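Local coordinates for NTF2-like Protein (Anabaena variabilis ATCC 29413, PDB 3DMC), which is of unknown function but has the NTF2-like fold of the SnoaL family, whose members often enclose a pocket for small molecules, at residues E62-V67 with C121-Y126; Q31-M36 with V111-R116. All coordinates share one frame; numbering follows the deposited sequence. Where two conformers were deposited one is given.

Contact 1: E62-V67 with C121-Y126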
ATOM      1  N   GLU A  62     -17.571  -7.618  12.000  1.00 13.55           N
ATOM      2  CA  GLU A  62     -18.121  -8.506  10.976  1.00 15.45           C
ATOM      3  C   GLU A  62     -17.000  -8.845   9.994  1.00 13.98           C
ATOM      4  O   GLU A  62     -16.751  -9.999   9.664  1.00 15.15           O
ATOM      5  CB  GLU A  62     -19.275  -7.850  10.250  1.00 18.00           C
ATOM      6  CG  GLU A  62     -20.431  -7.535  11.195  1.00 26.81           C
ATOM      7  CD  GLU A  62     -21.598  -6.824  10.526  1.00 32.35           C
ATOM      8  OE1 GLU A  62     -21.549  -6.571   9.298  1.00 36.05           O
ATOM      9  OE2 GLU A  62     -22.567  -6.525  11.251  1.00 43.74           O
ATOM     10  N   PHE A  63     -16.354  -7.789   9.538  1.00 13.64           N
ATOM     11  CA  PHE A  63     -15.254  -7.920   8.562  1.00 12.13           C
ATOM     12  C   PHE A  63     -14.142  -8.874   9.060  1.00 12.09           C
ATOM     13  O   PHE A  63     -13.716  -9.851   8.380  1.00 13.14           O
ATOM     14  CB  PHE A  63     -14.658  -6.548   8.260  1.00 12.00           C
ATOM     15  CG  PHE A  63     -13.442  -6.619   7.414  1.00 12.94           C
ATOM     16  CD1 PHE A  63     -13.528  -7.071   6.116  1.00 17.22           C
ATOM     17  CD2 PHE A  63     -12.196  -6.271   7.930  1.00 17.59           C
ATOM     18  CE1 PHE A  63     -12.403  -7.144   5.317  1.00 17.53           C
ATOM     19  CE2 PHE A  63     -11.051  -6.362   7.129  1.00 10.67           C
ATOM     20  CZ  PHE A  63     -11.174  -6.788   5.817  1.00 18.44           C
ATOM     21  N   PHE A  64     -13.662  -8.616  10.271  1.00 11.63           N
ATOM     22  CA  PHE A  64     -12.497  -9.388  10.759  1.00 12.54           C
ATOM     23  C   PHE A  64     -12.886 -10.854  11.031  1.00 12.56           C
ATOM     24  O   PHE A  64     -12.116 -11.779  10.798  1.00 12.48           O
ATOM     25  CB  PHE A  64     -11.858  -8.675  11.950  1.00 13.35           C
ATOM     26  CG  PHE A  64     -11.095  -7.454  11.540  1.00 15.40           C
ATOM     27  CD1 PHE A  64     -10.019  -7.570  10.667  1.00 10.62           C
ATOM     28  CD2 PHE A  64     -11.458  -6.200  11.968  1.00 18.27           C
ATOM     29  CE1 PHE A  64      -9.294  -6.440  10.260  1.00 11.05           C
ATOM     30  CE2 PHE A  64     -10.742  -5.074  11.547  1.00 17.65           C
ATOM     31  CZ  PHE A  64      -9.661  -5.209  10.691  1.00 16.57           C
ATOM     32  N   THR A  65     -14.117 -11.042  11.492  1.00 12.52           N
ATOM     33  CA  THR A  65     -14.650 -12.387  11.665  1.00 15.56           C
ATOM     34  C   THR A  65     -14.721 -13.133  10.334  1.00 16.01           C
ATOM     35  O   THR A  65     -14.391 -14.317  10.226  1.00 19.91           O
ATOM     36  CB  THR A  65     -16.044 -12.362  12.312  1.00 13.64           C
ATOM     37  OG1 THR A  65     -15.945 -11.746  13.602  1.00 16.57           O
ATOM     38  CG2 THR A  65     -16.582 -13.750  12.442  1.00 17.91           C
ATOM     39  N   TYR A  66     -15.104 -12.378   9.323  1.00 16.36           N
ATOM     40  CA  TYR A  66     -15.253 -12.870   7.956  1.00 15.56           C
ATOM     41  C   TYR A  66     -13.902 -13.271   7.420  1.00 18.87           C
ATOM     42  O   TYR A  66     -13.751 -14.293   6.762  1.00 19.15           O
ATOM     43  CB  TYR A  66     -15.887 -11.794   7.062  1.00 17.22           C
ATOM     44  CG  TYR A  66     -15.872 -12.143   5.588  1.00 22.45           C
ATOM     45  CD1 TYR A  66     -16.617 -13.216   5.107  1.00 28.48           C
ATOM     46  CD2 TYR A  66     -15.117 -11.410   4.680  1.00 25.26           C
ATOM     47  CE1 TYR A  66     -16.611 -13.556   3.764  1.00 32.19           C
ATOM     48  CE2 TYR A  66     -15.112 -11.732   3.329  1.00 27.42           C
ATOM     49  CZ  TYR A  66     -15.858 -12.809   2.876  1.00 35.21           C
ATOM     50  OH  TYR A  66     -15.860 -13.157   1.537  1.00 35.99           O
ATOM     51  N   VAL A  67     -12.918 -12.444   7.713  1.00 18.54           N
ATOM     52  CA  VAL A  67     -11.548 -12.695   7.218  1.00 16.75           C
ATOM     53  C   VAL A  67     -11.093 -14.040   7.750  1.00 18.24           C
ATOM     54  O   VAL A  67     -10.557 -14.869   7.020  1.00 19.47           O
ATOM     55  CB  VAL A  67     -10.571 -11.583   7.625  1.00 16.29           C
ATOM     56  CG1 VAL A  67      -9.097 -12.094   7.514  1.00 13.88           C
ATOM     57  CG2 VAL A  67     -10.823 -10.323   6.775  1.00 13.64           C
ATOM     58  N   CYS A 121      -8.000   5.087  14.086  1.00 11.97           N
ATOM     59  CA  CYS A 121      -9.277   5.661  13.617  1.00 12.00           C
ATOM     60  C   CYS A 121      -9.627   5.267  12.184  1.00 11.46           C
ATOM     61  O   CYS A 121     -10.760   5.399  11.731  1.00 11.76           O
ATOM     62  CB  CYS A 121      -9.285   7.199  13.765  1.00 14.73           C
ATOM     63  SG  CYS A 121      -7.917   8.081  12.989  1.00 16.05           S
ATOM     64  N   SER A 122      -8.666   4.701  11.471  1.00  9.79           N
ATOM     65  CA  SER A 122      -9.002   4.179  10.139  1.00  9.15           C
ATOM     66  C   SER A 122      -7.965   3.175   9.651  1.00  9.30           C
ATOM     67  O   SER A 122      -6.842   3.117  10.147  1.00  8.05           O
ATOM     68  CB  SER A 122      -9.134   5.303   9.122  1.00 11.30           C
ATOM     69  OG  SER A 122      -7.890   5.951   8.953  1.00 14.18           O
ATOM     70  N   TYR A 123      -8.413   2.425   8.659  1.00 10.59           N
ATOM     71  CA  TYR A 123      -7.693   1.293   8.100  1.00  8.48           C
ATOM     72  C   TYR A 123      -7.944   1.219   6.607  1.00 10.56           C
ATOM     73  O   TYR A 123      -9.053   1.383   6.161  1.00  8.72           O
ATOM     74  CB  TYR A 123      -8.226   0.039   8.818  1.00 11.47           C
ATOM     75  CG  TYR A 123      -7.861  -1.330   8.296  1.00 13.19           C
ATOM     76  CD1 TYR A 123      -8.369  -1.823   7.086  1.00 12.22           C
ATOM     77  CD2 TYR A 123      -7.067  -2.162   9.048  1.00 14.99           C
ATOM     78  CE1 TYR A 123      -8.070  -3.121   6.646  1.00  9.31           C
ATOM     79  CE2 TYR A 123      -6.755  -3.436   8.623  1.00 12.40           C
ATOM     80  CZ  TYR A 123      -7.275  -3.928   7.441  1.00  7.85           C
ATOM     81  OH  TYR A 123      -6.922  -5.205   7.066  1.00 16.10           O
ATOM     82  N   ARG A 124      -6.886   0.946   5.849  1.00  8.64           N
ATOM     83  CA  ARG A 124      -6.970   0.758   4.417  1.00  9.41           C
ATOM     84  C   ARG A 124      -6.064  -0.391   4.039  1.00 11.69           C
ATOM     85  O   ARG A 124      -4.897  -0.422   4.473  1.00  9.50           O
ATOM     86  CB  ARG A 124      -6.509   2.006   3.667  1.00  9.14           C
ATOM     87  CG  ARG A 124      -7.387   3.250   3.937  1.00  9.79           C
ATOM     88  CD  ARG A 124      -6.646   4.563   3.574  1.00 10.51           C
ATOM     89  NE  ARG A 124      -5.512   4.757   4.464  1.00 11.21           N
ATOM     90  CZ  ARG A 124      -5.636   5.177   5.709  1.00 11.60           C
ATOM     91  NH1 ARG A 124      -6.843   5.548   6.147  1.00 11.76           N
ATOM     92  NH2 ARG A 124      -4.571   5.270   6.477  1.00 12.60           N
ATOM     93  N   GLU A 125      -6.642  -1.315   3.283  1.00  9.72           N
ATOM     94  CA  GLU A 125      -5.956  -2.501   2.774  1.00  9.76           C
ATOM     95  C   GLU A 125      -5.794  -2.501   1.264  1.00  8.31           C
ATOM     96  O   GLU A 125      -6.720  -2.201   0.494  1.00  9.69           O
ATOM     97  CB  GLU A 125      -6.654  -3.786   3.250  1.00 10.27           C
ATOM     98  CG  GLU A 125      -5.871  -5.027   2.809  1.00  7.31           C
ATOM     99  CD  GLU A 125      -6.318  -6.338   3.423  1.00 16.17           C
ATOM    100  OE1 GLU A 125      -6.941  -6.343   4.506  1.00 14.38           O
ATOM    101  OE2 GLU A 125      -6.008  -7.381   2.796  1.00 17.45           O
ATOM    102  N   TYR A 126      -4.566  -2.844   0.863  1.00  7.08           N
ATOM    103  CA  TYR A 126      -4.170  -2.922  -0.557  1.00  6.77           C
ATOM    104  C   TYR A 126      -3.513  -4.283  -0.847  1.00  6.70           C
ATOM    105  O   TYR A 126      -2.741  -4.795  -0.021  1.00  9.84           O
ATOM    106  CB  TYR A 126      -3.157  -1.826  -0.905  1.00  7.85           C
ATOM    107  CG  TYR A 126      -3.546  -0.398  -0.575  1.00  7.29           C
ATOM    108  CD1 TYR A 126      -3.427   0.120   0.730  1.00  9.01           C
ATOM    109  CD2 TYR A 126      -4.029   0.457  -1.577  1.00  7.78           C
ATOM    110  CE1 TYR A 126      -3.742   1.439   1.011  1.00  7.17           C
ATOM    111  CE2 TYR A 126      -4.385   1.795  -1.281  1.00 10.12           C
ATOM    112  CZ  TYR A 126      -4.246   2.270   0.031  1.00  9.28           C
ATOM    113  OH  TYR A 126      -4.578   3.589   0.318  1.00 12.06           O
TER

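Contact 2: Q31-M36 with V111-R116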
ATOM      1  N   GLN A  31     -10.635  -9.343  19.526  1.00 16.29           N
ATOM      2  CA  GLN A  31     -11.085  -8.354  20.523  1.00 16.19           C
ATOM      3  C   GLN A  31     -10.030  -7.309  20.864  1.00 12.03           C
ATOM      4  O   GLN A  31     -10.338  -6.132  21.049  1.00 13.55           O
ATOM      5  CB  GLN A  31     -11.627  -9.004  21.800  1.00 17.29           C
ATOM      6  CG  GLN A  31     -12.492  -8.030  22.580  1.00 18.78           C
ATOM      7  CD  GLN A  31     -13.637  -7.480  21.736  1.00 23.58           C
ATOM      8  OE1 GLN A  31     -14.417  -8.243  21.158  1.00 25.39           O
ATOM      9  NE2 GLN A  31     -13.741  -6.155  21.657  1.00 25.31           N
ATOM     10  N   LYS A  32      -8.775  -7.725  20.917  1.00 14.71           N
ATOM     11  CA  LYS A  32      -7.703  -6.840  21.383  1.00 15.47           C
ATOM     12  C   LYS A  32      -7.493  -5.748  20.337  1.00 12.67           C
ATOM     13  O   LYS A  32      -7.310  -4.580  20.668  1.00 14.25           O
ATOM     14  CB  LYS A  32      -6.413  -7.605  21.695  1.00 16.15           C
ATOM     15  CG  LYS A  32      -6.505  -8.369  23.003  1.00 19.77           C
ATOM     16  CD  LYS A  32      -5.150  -8.639  23.590  1.00 28.45           C
ATOM     17  CE  LYS A  32      -5.254  -9.413  24.912  1.00 36.82           C
ATOM     18  NZ  LYS A  32      -5.910  -8.615  25.989  1.00 39.91           N
ATOM     19  N   PHE A  33      -7.539  -6.154  19.066  1.00 12.48           N
ATOM     20  CA  PHE A  33      -7.442  -5.192  17.952  1.00 10.72           C
ATOM     21  C   PHE A  33      -8.637  -4.231  17.970  1.00 11.58           C
ATOM     22  O   PHE A  33      -8.478  -3.020  17.872  1.00 13.01           O
ATOM     23  CB  PHE A  33      -7.325  -5.900  16.586  1.00  9.77           C
ATOM     24  CG  PHE A  33      -7.143  -4.952  15.457  1.00 13.73           C
ATOM     25  CD1 PHE A  33      -5.962  -4.217  15.350  1.00  9.81           C
ATOM     26  CD2 PHE A  33      -8.126  -4.790  14.486  1.00 15.39           C
ATOM     27  CE1 PHE A  33      -5.760  -3.331  14.298  1.00  9.77           C
ATOM     28  CE2 PHE A  33      -7.928  -3.899  13.447  1.00 11.55           C
ATOM     29  CZ  PHE A  33      -6.733  -3.159  13.367  1.00 14.39           C
ATOM     30  N   LEU A  34      -9.835  -4.783  18.113  1.00 13.15           N
ATOM     31  CA  LEU A  34     -11.065  -3.989  18.090  1.00 13.19           C
ATOM     32  C   LEU A  34     -11.085  -2.952  19.210  1.00 13.71           C
ATOM     33  O   LEU A  34     -11.555  -1.826  19.046  1.00 13.58           O
ATOM     34  CB  LEU A  34     -12.300  -4.894  18.222  1.00 14.37           C
ATOM     35  CG  LEU A  34     -12.640  -5.779  17.031  1.00 16.90           C
ATOM     36  CD1 LEU A  34     -13.710  -6.791  17.401  1.00 13.81           C
ATOM     37  CD2 LEU A  34     -13.083  -4.937  15.823  1.00 17.06           C
ATOM     38  N   ASP A  35     -10.539  -3.353  20.345  1.00 15.03           N
ATOM     39  CA  ASP A  35     -10.562  -2.510  21.537  1.00 15.97           C
ATOM     40  C   ASP A  35      -9.713  -1.253  21.305  1.00 18.09           C
ATOM     41  O   ASP A  35      -9.835  -0.240  22.009  1.00 19.45           O
ATOM     42  CB  ASP A  35     -10.078  -3.275  22.775  1.00 16.58           C
ATOM     43  CG  ASP A  35     -11.138  -4.210  23.343  1.00 19.15           C
ATOM     44  OD1 ASP A  35     -12.300  -4.174  22.900  1.00 20.73           O
ATOM     45  OD2 ASP A  35     -10.797  -4.999  24.257  1.00 23.53           O
HETATM   46  N   MSE A  36      -8.832  -1.334  20.315  1.00 16.32           N
HETATM   47  CA  MSE A  36      -7.934  -0.221  20.045  1.00 15.78           C
HETATM   48  C   MSE A  36      -8.479   0.702  18.988  1.00 13.62           C
HETATM   49  O   MSE A  36      -7.823   1.678  18.622  1.00 14.37           O
HETATM   50  CB  MSE A  36      -6.563  -0.710  19.602  1.00 17.08           C
HETATM   51  CG  MSE A  36      -5.618  -0.945  20.741  1.00 21.53           C
HETATM   52 SE   MSE A  36      -4.009  -1.354  19.840  0.75 23.34          SE
HETATM   53  CE  MSE A  36      -3.350   0.467  19.433  1.00 16.98           C
ATOM     54  N   VAL A 111      -1.184  -2.601   4.604  0.50  6.88           N
ATOM     55  CA  VAL A 111      -2.241  -2.013   5.417  0.50  8.45           C
ATOM     56  C   VAL A 111      -1.743  -0.724   6.042  0.50  9.09           C
ATOM     57  O   VAL A 111      -0.640  -0.636   6.589  0.50 10.53           O
ATOM     58  CB  VAL A 111      -2.813  -2.958   6.500  0.50  8.88           C
ATOM     59  CG1 VAL A 111      -3.323  -4.276   5.859  0.50  6.47           C
ATOM     60  CG2 VAL A 111      -1.806  -3.203   7.631  0.50  8.01           C
ATOM     61  N   SER A 112      -2.618   0.261   5.948  1.00  9.11           N
ATOM     62  CA  SER A 112      -2.370   1.617   6.370  1.00  7.22           C
ATOM     63  C   SER A 112      -3.322   1.946   7.524  1.00  7.99           C
ATOM     64  O   SER A 112      -4.512   1.692   7.424  1.00  9.34           O
ATOM     65  CB  SER A 112      -2.614   2.557   5.177  1.00  8.15           C
ATOM     66  OG  SER A 112      -2.336   3.898   5.503  1.00  8.89           O
ATOM     67  N   PHE A 113      -2.756   2.410   8.631  1.00  6.85           N
ATOM     68  CA  PHE A 113      -3.570   2.874   9.780  1.00  6.63           C
ATOM     69  C   PHE A 113      -3.420   4.392   9.951  1.00  6.07           C
ATOM     70  O   PHE A 113      -2.308   4.937   9.808  1.00 11.14           O
ATOM     71  CB  PHE A 113      -3.067   2.271  11.133  1.00  9.40           C
ATOM     72  CG  PHE A 113      -3.052   0.760  11.219  1.00 11.65           C
ATOM     73  CD1 PHE A 113      -3.868  -0.022  10.460  1.00 10.55           C
ATOM     74  CD2 PHE A 113      -2.261   0.127  12.186  1.00 14.26           C
ATOM     75  CE1 PHE A 113      -3.863  -1.409  10.570  1.00 16.21           C
ATOM     76  CE2 PHE A 113      -2.260  -1.236  12.303  1.00 15.69           C
ATOM     77  CZ  PHE A 113      -3.080  -2.016  11.502  1.00 13.77           C
ATOM     78  N   ASP A 114      -4.499   5.061  10.363  1.00  9.49           N
ATOM     79  CA  ASP A 114      -4.377   6.388  10.986  1.00 11.17           C
ATOM     80  C   ASP A 114      -4.489   6.218  12.485  1.00 12.18           C
ATOM     81  O   ASP A 114      -5.321   5.445  12.976  1.00 13.26           O
ATOM     82  CB  ASP A 114      -5.481   7.337  10.530  1.00 10.65           C
ATOM     83  CG  ASP A 114      -5.231   7.911   9.171  1.00 13.48           C
ATOM     84  OD1 ASP A 114      -4.330   7.445   8.456  1.00 13.73           O
ATOM     85  OD2 ASP A 114      -5.923   8.884   8.818  1.00 18.82           O
ATOM     86  N   VAL A 115      -3.680   6.988  13.189  1.00 12.86           N
ATOM     87  CA  VAL A 115      -3.681   7.013  14.660  1.00 13.56           C
ATOM     88  C   VAL A 115      -4.246   8.306  15.204  1.00 14.12           C
ATOM     89  O   VAL A 115      -3.949   9.414  14.728  1.00 11.70           O
ATOM     90  CB  VAL A 115      -2.261   6.812  15.215  1.00 14.18           C
ATOM     91  CG1 VAL A 115      -2.213   6.992  16.744  1.00 11.69           C
ATOM     92  CG2 VAL A 115      -1.729   5.432  14.843  1.00 13.94           C
ATOM     93  N   ARG A 116      -5.073   8.121  16.220  1.00 13.92           N
ATOM     94  CA  ARG A 116      -5.634   9.217  17.015  1.00 18.20           C
ATOM     95  C   ARG A 116      -5.502   8.908  18.504  1.00 15.23           C
ATOM     96  O   ARG A 116      -6.240   8.079  19.062  1.00 15.64           O
ATOM     97  CB  ARG A 116      -7.085   9.488  16.636  1.00 18.33           C
ATOM     98  CG  ARG A 116      -7.640  10.775  17.274  1.00 20.19           C
ATOM     99  CD  ARG A 116      -9.177  10.816  17.287  1.00 22.06           C
ATOM    100  NE  ARG A 116      -9.687  10.813  15.929  1.00 16.66           N
ATOM    101  CZ  ARG A 116     -10.766  10.154  15.524  1.00 15.11           C
ATOM    102  NH1 ARG A 116     -11.487   9.450  16.373  1.00 20.56           N
ATOM    103  NH2 ARG A 116     -11.109  10.205  14.251  1.00 17.83           N
TER

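Contact 1: E62-V67 with C121-Y126
Y123 turns a face of its ring to the edge of F64, and this T-shaped pair is the closest approach between helix 62-67 and strand 121-126. The ring centroids are 5.7 Å apart and the planes stand at 85°; the touching atoms are F64 CZ and Y123 CE2, 4.0 Å apart. A trans first torsion (chi1 169°) carries the Y123 ring off the strand toward the helix, while F64, leaving its helix at an angle to that line, brings its far rim across. The neighbouring F63 approaches Y123 less closely, its CE2 lying 4.3 Å from Y123 OH. F63 packs on its helix neighbours: its CD2 sits 3.6 Å above the F64 ring, over the centre, and V67 CG2 covers part of one F63 face. R124, next along the strand, faces the other side of the sheet, where its NH1 donates to S122 OG at 3.0 Å, in the guanidinium plane, and its NE forms a salt bridge with E93 of the second subunit. E125 returns to the helix side and accepts the Y123 hydroxyl on OE1 at 2.8 Å, from the anti side and 26° out of the carboxylate plane. That bond ties the end of the tyrosine to its own strand, and the same OE1 lies near the edge of F63. Cutting Y123 back to an alanine is likely to leave the F64 edge without its facing ring, open a gap beneath the helix and deprive E125 OE1 of its hydroxyl donor. F43 and F45 from the adjoining strand also meet F63, and a bound acetate lies beside E125. Such an aromatic helix-to-sheet interior, with a polar pair set in it, fits the concave side of the curved NTF2-like sheet, where related proteins have their pocket.

Contact 2: Q31-M36 with V111-R116
D114 OD1 is gripped twice, by a salt bridge from R124 NH2 and by a hydrogen bond with T89 OG1, while OD2 of the same carboxylate pairs with R82 of the second subunit. This anchors the strand 111-116 on the dimer side of the sheet. The preceding residue, F113, points the other way, toward the short helix 31-34, and there meets F33. Their nearest atoms are F33 CE1 and F113 CZ, 4.1 Å apart. The two side chains come from opposite directions, and their rings, with centroids 6.0 Å apart, are inclined at 44° and meet obliquely. The F33 ring leaves the helix opposite the backbone N (chi1 -177°), and this carries it inward. On the solvent side, Q31 NE2 donates to D35 OD1 at 2.7 Å, nearly straight at 163° and in the amide plane of Q31, but from above the carboxylate plane. F113 also packs against Y123 and F92 on the two neighbouring strands. Together these aromatic rings join a short helix to the concave face of the strongly bent sheet that characterises the NTF2-like fold.

The centres of the two contacts lie about 10 Å apart, in one buried aromatic layer between the helices and the sheet. Along the chain their segments alternate, 31-36, 62-67, 111-116 and 121-126, so the two early helical segments are matched in order by two successive antiparallel strands, neighbours in the mixed sheet. The layer is continuous: F64 CZ of contact 1 packs at 3.5 Å on F33 CE2 of contact 2. Bonds between the strands include a probable one from C121 N to D114 O. On the opposite side of the sheet both contacts reach the second subunit, so the same two strands serve the interior and the dimer interface.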